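Local structure of protein SAWADEE HOMEODOMAIN HOMOLOG 1 (4IUP) at residues Val71-Glu82 against Glu122-Arg132. The protein acts in RNA-directed DNA methylation and gene silencing, associating with RNA polymerase IV and binding methylated H3K9 histone tails through the SAWADEE domain described here. The protein carries 2 engineered substitutions. Numbering follows the deposited sequence.
Sequences VNVGDLMLCFQE and ESLGLERICRR. Engineered in segment 71-82: Met77 (natural residue Leu).
Glu82 OE1 is gripped by Arg128 NH1 and by a water. Arg128 NH1 donates to Glu82 OE1 at 3.1 Å in a salt bridge, on the anti side and tilted out of the carboxylate plane. The water, itself bound to Arg128 NH2, donates to the same oxygen. The arginine chain, extended from CG to NE, passes the Phe80 ring at a slant, with CD at the ring edge in its plane. NH1 of Arg128 is 3.5 Å from Phe80 CD2. The guanidinium is turned 62° from the ring, and Phe80 CD2 lies over one of its faces. A leucine in place of Arg128 would probably leave Glu82 without its charged mate and the ring edge less covered.

The backbones pair beside this. Phe80 N donates almost straight to Arg128 O (2.8 Å, 174° at the hydrogen). Leu78 and Cys130 exchange two bonds as a hydrogen-bonded antiparallel pair. Cys79 faces Ile129 in the next, non-hydrogen-bonded pair. On their face, Leu124 CD1 meets Cys79 CB at 3.7 Å. The engineered Met77, a selenomethionine, bends at chi2 and chi3 (chi3 -75°), which brings CE to 3.8 Å from Ile129 CD1. Leu126 CD1 packs on Val71 CG2, and its side chain also touches zinc ligands Cys68 and Cys107. Arg132 NH1 is hydrogen-bonded to Glu58 O.

Strand 129-131 thus lies between strands 76-83 and 56-62, an antiparallel arrangement in the SH3-like, tandem-tudor SAWADEE fold.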
ATOM      1  N   VAL A  71     -14.756   1.509  -0.332  1.00 10.98           N
ATOM      2  CA  VAL A  71     -13.722   2.213  -1.086  1.00  8.49           C
ATOM      3  C   VAL A  71     -14.370   3.417  -1.772  1.00 12.74           C
ATOM      4  O   VAL A  71     -15.325   3.262  -2.540  1.00 13.23           O
ATOM      5  CB  VAL A  71     -13.048   1.291  -2.130  1.00 10.53           C
ATOM      6  CG1 VAL A  71     -11.930   2.016  -2.860  1.00 17.36           C
ATOM      7  CG2 VAL A  71     -12.519   0.026  -1.460  1.00 13.35           C
ATOM      8  N   ASN A  72     -13.850   4.608  -1.482  1.00  9.27           N
ATOM      9  CA  ASN A  72     -14.415   5.849  -2.005  1.00 13.40           C
ATOM     10  C   ASN A  72     -13.376   6.725  -2.691  1.00 13.01           C
ATOM     11  O   ASN A  72     -12.184   6.625  -2.396  1.00 10.78           O
ATOM     12  CB  ASN A  72     -15.078   6.636  -0.874  1.00 16.77           C
ATOM     13  CG  ASN A  72     -16.287   5.920  -0.300  1.00 27.05           C
ATOM     14  OD1 ASN A  72     -17.259   5.646  -1.011  1.00 26.29           O
ATOM     15  ND2 ASN A  72     -16.237   5.621   0.993  1.00 22.48           N
ATOM     16  N   VAL A  73     -13.840   7.562  -3.620  1.00  9.88           N
ATOM     17  CA  VAL A  73     -13.012   8.603  -4.226  1.00 12.17           C
ATOM     18  C   VAL A  73     -12.333   9.400  -3.109  1.00 14.32           C
ATOM     19  O   VAL A  73     -12.975   9.758  -2.111  1.00 15.41           O
ATOM     20  CB  VAL A  73     -13.856   9.537  -5.145  1.00 13.24           C
ATOM     21  CG1 VAL A  73     -13.058  10.775  -5.564  1.00 14.00           C
ATOM     22  CG2 VAL A  73     -14.337   8.776  -6.382  1.00 17.44           C
ATOM     23  N   GLY A  74     -11.031   9.635  -3.265  1.00 10.35           N
ATOM     24  CA  GLY A  74     -10.224  10.306  -2.237  1.00 11.38           C
ATOM     25  C   GLY A  74      -9.445   9.365  -1.323  1.00 13.32           C
ATOM     26  O   GLY A  74      -8.491   9.788  -0.666  1.00 15.16           O
ATOM     27  N   ASP A  75      -9.841   8.093  -1.275  1.00  8.39           N
ATOM     28  CA  ASP A  75      -9.187   7.124  -0.395  1.00  6.66           C
ATOM     29  C   ASP A  75      -7.753   6.836  -0.805  1.00  8.76           C
ATOM     30  O   ASP A  75      -7.447   6.685  -1.996  1.00  9.57           O
ATOM     31  CB  ASP A  75      -9.954   5.795  -0.347  1.00  5.98           C
ATOM     32  CG  ASP A  75     -11.206   5.857   0.513  1.00 17.57           C
ATOM     33  OD1 ASP A  75     -11.474   6.901   1.156  1.00 15.15           O
ATOM     34  OD2 ASP A  75     -11.925   4.839   0.550  1.00 14.26           O
ATOM     35  N   LEU A  76      -6.881   6.762   0.193  1.00  7.64           N
ATOM     36  CA  LEU A  76      -5.529   6.252  -0.002  1.00 10.81           C
ATOM     37  C   LEU A  76      -5.576   4.725  -0.045  1.00 10.39           C
ATOM     38  O   LEU A  76      -6.141   4.090   0.851  1.00 10.55           O
ATOM     39  CB  LEU A  76      -4.606   6.736   1.127  1.00 11.99           C
ATOM     40  CG  LEU A  76      -3.197   6.136   1.217  1.00 12.69           C
ATOM     41  CD1 LEU A  76      -2.329   6.619   0.053  1.00 17.84           C
ATOM     42  CD2 LEU A  76      -2.563   6.493   2.558  1.00 17.50           C
HETATM   43  N   MSE A  77      -4.989   4.144  -1.092  1.00  9.87           N
HETATM   44  CA  MSE A  77      -4.931   2.689  -1.249  1.00 11.52           C
HETATM   45  C   MSE A  77      -3.494   2.267  -1.505  1.00 11.45           C
HETATM   46  O   MSE A  77      -2.723   3.017  -2.112  1.00  9.52           O
HETATM   47  CB  MSE A  77      -5.780   2.214  -2.443  1.00  7.53           C
HETATM   48  CG  MSE A  77      -7.205   2.727  -2.480  1.00 12.41           C
HETATM   49 SE   MSE A  77      -8.286   2.137  -0.972  1.00 26.49          SE
HETATM   50  CE  MSE A  77      -8.598   0.275  -1.507  1.00  9.67           C
ATOM     51  N   LEU A  78      -3.144   1.066  -1.055  1.00 10.02           N
ATOM     52  CA  LEU A  78      -1.926   0.413  -1.513  1.00  6.23           C
ATOM     53  C   LEU A  78      -2.265  -0.365  -2.786  1.00 11.85           C
ATOM     54  O   LEU A  78      -3.124  -1.256  -2.762  1.00 11.76           O
ATOM     55  CB  LEU A  78      -1.347  -0.522  -0.441  1.00  4.83           C
ATOM     56  CG  LEU A  78      -0.002  -1.167  -0.815  1.00  5.17           C
ATOM     57  CD1 LEU A  78       1.119  -0.121  -0.882  1.00  4.74           C
ATOM     58  CD2 LEU A  78       0.370  -2.296   0.155  1.00  8.36           C
ATOM     59  N   CYS A  79      -1.582  -0.032  -3.882  1.00  8.44           N
ATOM     60  CA  CYS A  79      -1.944  -0.516  -5.213  1.00  6.92           C
ATOM     61  C   CYS A  79      -0.856  -1.365  -5.838  1.00 10.22           C
ATOM     62  O   CYS A  79       0.330  -1.019  -5.778  1.00  8.15           O
ATOM     63  CB  CYS A  79      -2.223   0.663  -6.146  1.00 11.85           C
ATOM     64  SG  CYS A  79      -3.422   1.830  -5.533  1.00 14.87           S
ATOM     65  N   PHE A  80      -1.267  -2.472  -6.446  1.00  6.79           N
ATOM     66  CA  PHE A  80      -0.339  -3.335  -7.168  1.00  8.64           C
ATOM     67  C   PHE A  80      -0.048  -2.750  -8.546  1.00 14.25           C
ATOM     68  O   PHE A  80      -0.898  -2.790  -9.444  1.00  8.47           O
ATOM     69  CB  PHE A  80      -0.891  -4.760  -7.274  1.00  8.95           C
ATOM     70  CG  PHE A  80       0.067  -5.741  -7.894  1.00  9.95           C
ATOM     71  CD1 PHE A  80       1.292  -6.012  -7.294  1.00 11.36           C
ATOM     72  CD2 PHE A  80      -0.259  -6.399  -9.075  1.00 11.60           C
ATOM     73  CE1 PHE A  80       2.176  -6.923  -7.854  1.00 11.31           C
ATOM     74  CE2 PHE A  80       0.630  -7.317  -9.652  1.00 10.20           C
ATOM     75  CZ  PHE A  80       1.838  -7.581  -9.039  1.00 12.52           C
ATOM     76  N   GLN A  81       1.159  -2.208  -8.693  1.00  7.34           N
ATOM     77  CA  GLN A  81       1.575  -1.494  -9.897  1.00  9.53           C
ATOM     78  C   GLN A  81       2.543  -2.361 -10.688  1.00 13.70           C
ATOM     79  O   GLN A  81       3.712  -2.504 -10.319  1.00 11.74           O
ATOM     80  CB  GLN A  81       2.231  -0.162  -9.513  1.00  9.55           C
ATOM     81  CG  GLN A  81       2.584   0.767 -10.688  1.00 13.48           C
ATOM     82  CD  GLN A  81       3.485   1.911 -10.262  1.00 16.14           C
ATOM     83  OE1 GLN A  81       3.020   3.024  -9.984  1.00 22.76           O
ATOM     84  NE2 GLN A  81       4.774   1.641 -10.187  1.00  9.35           N
ATOM     85  N   GLU A  82       2.041  -2.939 -11.776  1.00  7.93           N
ATOM     86  CA  GLU A  82       2.834  -3.827 -12.618  1.00 10.27           C
ATOM     87  C   GLU A  82       3.174  -3.137 -13.934  1.00 11.86           C
ATOM     88  O   GLU A  82       2.281  -2.726 -14.675  1.00 13.54           O
ATOM     89  CB  GLU A  82       2.080  -5.139 -12.861  1.00 15.18           C
ATOM     90  CG  GLU A  82       2.889  -6.195 -13.612  1.00 24.10           C
ATOM     91  CD  GLU A  82       2.276  -7.581 -13.531  1.00 27.59           C
ATOM     92  OE1 GLU A  82       1.029  -7.701 -13.569  1.00 26.55           O
ATOM     93  OE2 GLU A  82       3.051  -8.552 -13.439  1.00 26.76           O
ATOM     94  N   GLU A 122      -3.906   4.780 -13.439  1.00 12.57           N
ATOM     95  CA  GLU A 122      -4.153   3.416 -13.894  1.00 10.73           C
ATOM     96  C   GLU A 122      -5.537   2.981 -13.425  1.00 12.16           C
ATOM     97  O   GLU A 122      -5.950   3.315 -12.315  1.00 12.26           O
ATOM     98  CB  GLU A 122      -3.086   2.461 -13.338  1.00 13.38           C
ATOM     99  CG  GLU A 122      -3.222   1.014 -13.808  1.00 18.17           C
ATOM    100  CD  GLU A 122      -2.034   0.128 -13.442  1.00 27.20           C
ATOM    101  OE1 GLU A 122      -1.135   0.567 -12.687  1.00 20.28           O
ATOM    102  OE2 GLU A 122      -2.011  -1.033 -13.911  1.00 33.22           O
ATOM    103  N   SER A 123      -6.253   2.259 -14.284  1.00  7.29           N
ATOM    104  CA  SER A 123      -7.516   1.649 -13.907  1.00  9.69           C
ATOM    105  C   SER A 123      -7.264   0.271 -13.295  1.00 12.07           C
ATOM    106  O   SER A 123      -6.698  -0.606 -13.943  1.00 12.70           O
ATOM    107  CB  SER A 123      -8.438   1.543 -15.123  1.00 14.84           C
ATOM    108  OG  SER A 123      -8.820   2.835 -15.562  1.00 15.81           O
ATOM    109  N   LEU A 124      -7.680   0.095 -12.042  1.00 13.36           N
ATOM    110  CA  LEU A 124      -7.438  -1.142 -11.301  1.00 12.42           C
ATOM    111  C   LEU A 124      -8.732  -1.775 -10.809  1.00 14.91           C
ATOM    112  O   LEU A 124      -9.718  -1.082 -10.531  1.00 11.66           O
ATOM    113  CB  LEU A 124      -6.504  -0.889 -10.107  1.00  5.16           C
ATOM    114  CG  LEU A 124      -5.065  -0.437 -10.409  1.00  6.64           C
ATOM    115  CD1 LEU A 124      -4.323  -0.130  -9.123  1.00  7.73           C
ATOM    116  CD2 LEU A 124      -4.321  -1.492 -11.202  1.00  8.68           C
ATOM    117  N   GLY A 125      -8.723  -3.098 -10.704  1.00  8.82           N
ATOM    118  CA  GLY A 125      -9.814  -3.813 -10.062  1.00  9.23           C
ATOM    119  C   GLY A 125      -9.555  -3.929  -8.569  1.00  9.92           C
ATOM    120  O   GLY A 125      -8.438  -3.651  -8.081  1.00  8.52           O
ATOM    121  N   LEU A 126     -10.583  -4.352  -7.841  1.00  5.99           N
ATOM    122  CA  LEU A 126     -10.479  -4.523  -6.395  1.00  9.61           C
ATOM    123  C   LEU A 126      -9.345  -5.488  -6.023  1.00  6.33           C
ATOM    124  O   LEU A 126      -8.729  -5.359  -4.963  1.00  8.82           O
ATOM    125  CB  LEU A 126     -11.810  -5.019  -5.806  1.00  5.88           C
ATOM    126  CG  LEU A 126     -11.948  -4.875  -4.283  1.00  9.01           C
ATOM    127  CD1 LEU A 126     -11.954  -3.401  -3.887  1.00  5.58           C
ATOM    128  CD2 LEU A 126     -13.202  -5.587  -3.782  1.00 11.51           C
ATOM    129  N   GLU A 127      -9.066  -6.436  -6.909  1.00  9.02           N
ATOM    130  CA  GLU A 127      -8.074  -7.483  -6.644  1.00 11.60           C
ATOM    131  C   GLU A 127      -6.621  -6.981  -6.663  1.00 10.60           C
ATOM    132  O   GLU A 127      -5.701  -7.739  -6.362  1.00 13.47           O
ATOM    133  CB  GLU A 127      -8.267  -8.663  -7.612  1.00  9.43           C
ATOM    134  CG  GLU A 127      -7.719  -8.464  -9.040  1.00  6.58           C
ATOM    135  CD  GLU A 127      -8.539  -7.520  -9.918  1.00 17.14           C
ATOM    136  OE1 GLU A 127      -9.700  -7.193  -9.575  1.00 14.90           O
ATOM    137  OE2 GLU A 127      -8.010  -7.112 -10.978  1.00 18.99           O
ATOM    138  N   ARG A 128      -6.422  -5.716  -7.029  1.00  8.18           N
ATOM    139  CA  ARG A 128      -5.086  -5.115  -7.051  1.00  7.65           C
ATOM    140  C   ARG A 128      -4.936  -3.928  -6.101  1.00 11.68           C
ATOM    141  O   ARG A 128      -3.949  -3.202  -6.159  1.00  8.04           O
ATOM    142  CB  ARG A 128      -4.694  -4.709  -8.480  1.00  5.86           C
ATOM    143  CG  ARG A 128      -4.546  -5.906  -9.408  1.00  8.14           C
ATOM    144  CD  ARG A 128      -3.659  -5.653 -10.621  1.00 10.52           C
ATOM    145  NE  ARG A 128      -3.501  -6.912 -11.347  1.00 16.81           N
ATOM    146  CZ  ARG A 128      -2.491  -7.227 -12.156  1.00 23.11           C
ATOM    147  NH1 ARG A 128      -1.500  -6.369 -12.392  1.00 19.82           N
ATOM    148  NH2 ARG A 128      -2.484  -8.420 -12.739  1.00 16.16           N
ATOM    149  N   ILE A 129      -5.913  -3.727  -5.227  1.00  9.38           N
ATOM    150  CA  ILE A 129      -5.854  -2.613  -4.290  1.00  9.57           C
ATOM    151  C   ILE A 129      -6.152  -3.061  -2.853  1.00 12.64           C
ATOM    152  O   ILE A 129      -6.958  -3.967  -2.631  1.00 12.82           O
ATOM    153  CB  ILE A 129      -6.761  -1.422  -4.730  1.00 12.53           C
ATOM    154  CG1 ILE A 129      -8.242  -1.817  -4.763  1.00  9.78           C
ATOM    155  CG2 ILE A 129      -6.320  -0.860  -6.103  1.00  9.62           C
ATOM    156  CD1 ILE A 129      -9.173  -0.652  -5.131  1.00  7.51           C
ATOM    157  N   CYS A 130      -5.481  -2.434  -1.893  1.00  7.25           N
ATOM    158  CA  CYS A 130      -5.697  -2.717  -0.470  1.00  7.20           C
ATOM    159  C   CYS A 130      -5.990  -1.430   0.278  1.00  7.94           C
ATOM    160  O   CYS A 130      -5.438  -0.385  -0.050  1.00 10.07           O
ATOM    161  CB  CYS A 130      -4.466  -3.380   0.145  1.00  9.57           C
ATOM    162  SG  CYS A 130      -4.318  -5.150  -0.197  1.00 20.59           S
ATOM    163  N   ARG A 131      -6.841  -1.506   1.295  1.00  7.55           N
ATOM    164  CA  ARG A 131      -7.243  -0.312   2.031  1.00  7.33           C
ATOM    165  C   ARG A 131      -6.349  -0.077   3.245  1.00  8.07           C
ATOM    166  O   ARG A 131      -5.645  -0.980   3.690  1.00  9.61           O
ATOM    167  CB  ARG A 131      -8.721  -0.390   2.449  1.00  7.58           C
ATOM    168  CG  ARG A 131      -9.028  -1.434   3.535  1.00  9.92           C
ATOM    169  CD  ARG A 131     -10.454  -1.286   4.059  1.00 13.31           C
ATOM    170  NE  ARG A 131     -10.786  -2.327   5.036  1.00 12.82           N
ATOM    171  CZ  ARG A 131     -10.555  -2.239   6.347  1.00 19.77           C
ATOM    172  NH1 ARG A 131      -9.996  -1.149   6.866  1.00 13.35           N
ATOM    173  NH2 ARG A 131     -10.892  -3.243   7.147  1.00 15.07           N
ATOM    174  N   ARG A 132      -6.385   1.143   3.771  1.00  7.97           N
ATOM    175  CA  ARG A 132      -5.694   1.473   5.013  1.00  8.92           C
ATOM    176  C   ARG A 132      -6.637   1.168   6.172  1.00 12.81           C
ATOM    177  O   ARG A 132      -7.861   1.199   5.987  1.00 13.21           O
ATOM    178  CB  ARG A 132      -5.298   2.956   5.026  1.00 12.13           C
ATOM    179  CG  ARG A 132      -4.363   3.394   3.883  1.00 12.53           C
ATOM    180  CD  ARG A 132      -2.959   2.786   3.992  1.00  8.92           C
ATOM    181  NE  ARG A 132      -2.422   2.927   5.349  1.00 10.25           N
ATOM    182  CZ  ARG A 132      -1.916   1.937   6.078  1.00  8.35           C
ATOM    183  NH1 ARG A 132      -1.835   0.700   5.595  1.00  6.46           N
ATOM    184  NH2 ARG A 132      -1.480   2.187   7.306  1.00  8.22           N
TER
HETATM  185  O   HOH W   1      -8.010   3.130   2.374  1.00 12.51           O
HETATM  186  O   HOH W   2      -0.879  -2.797 -12.060  1.00 17.77           O
HETATM  187  O   HOH W   3      -0.798  -8.550 -15.107  1.00 30.67           O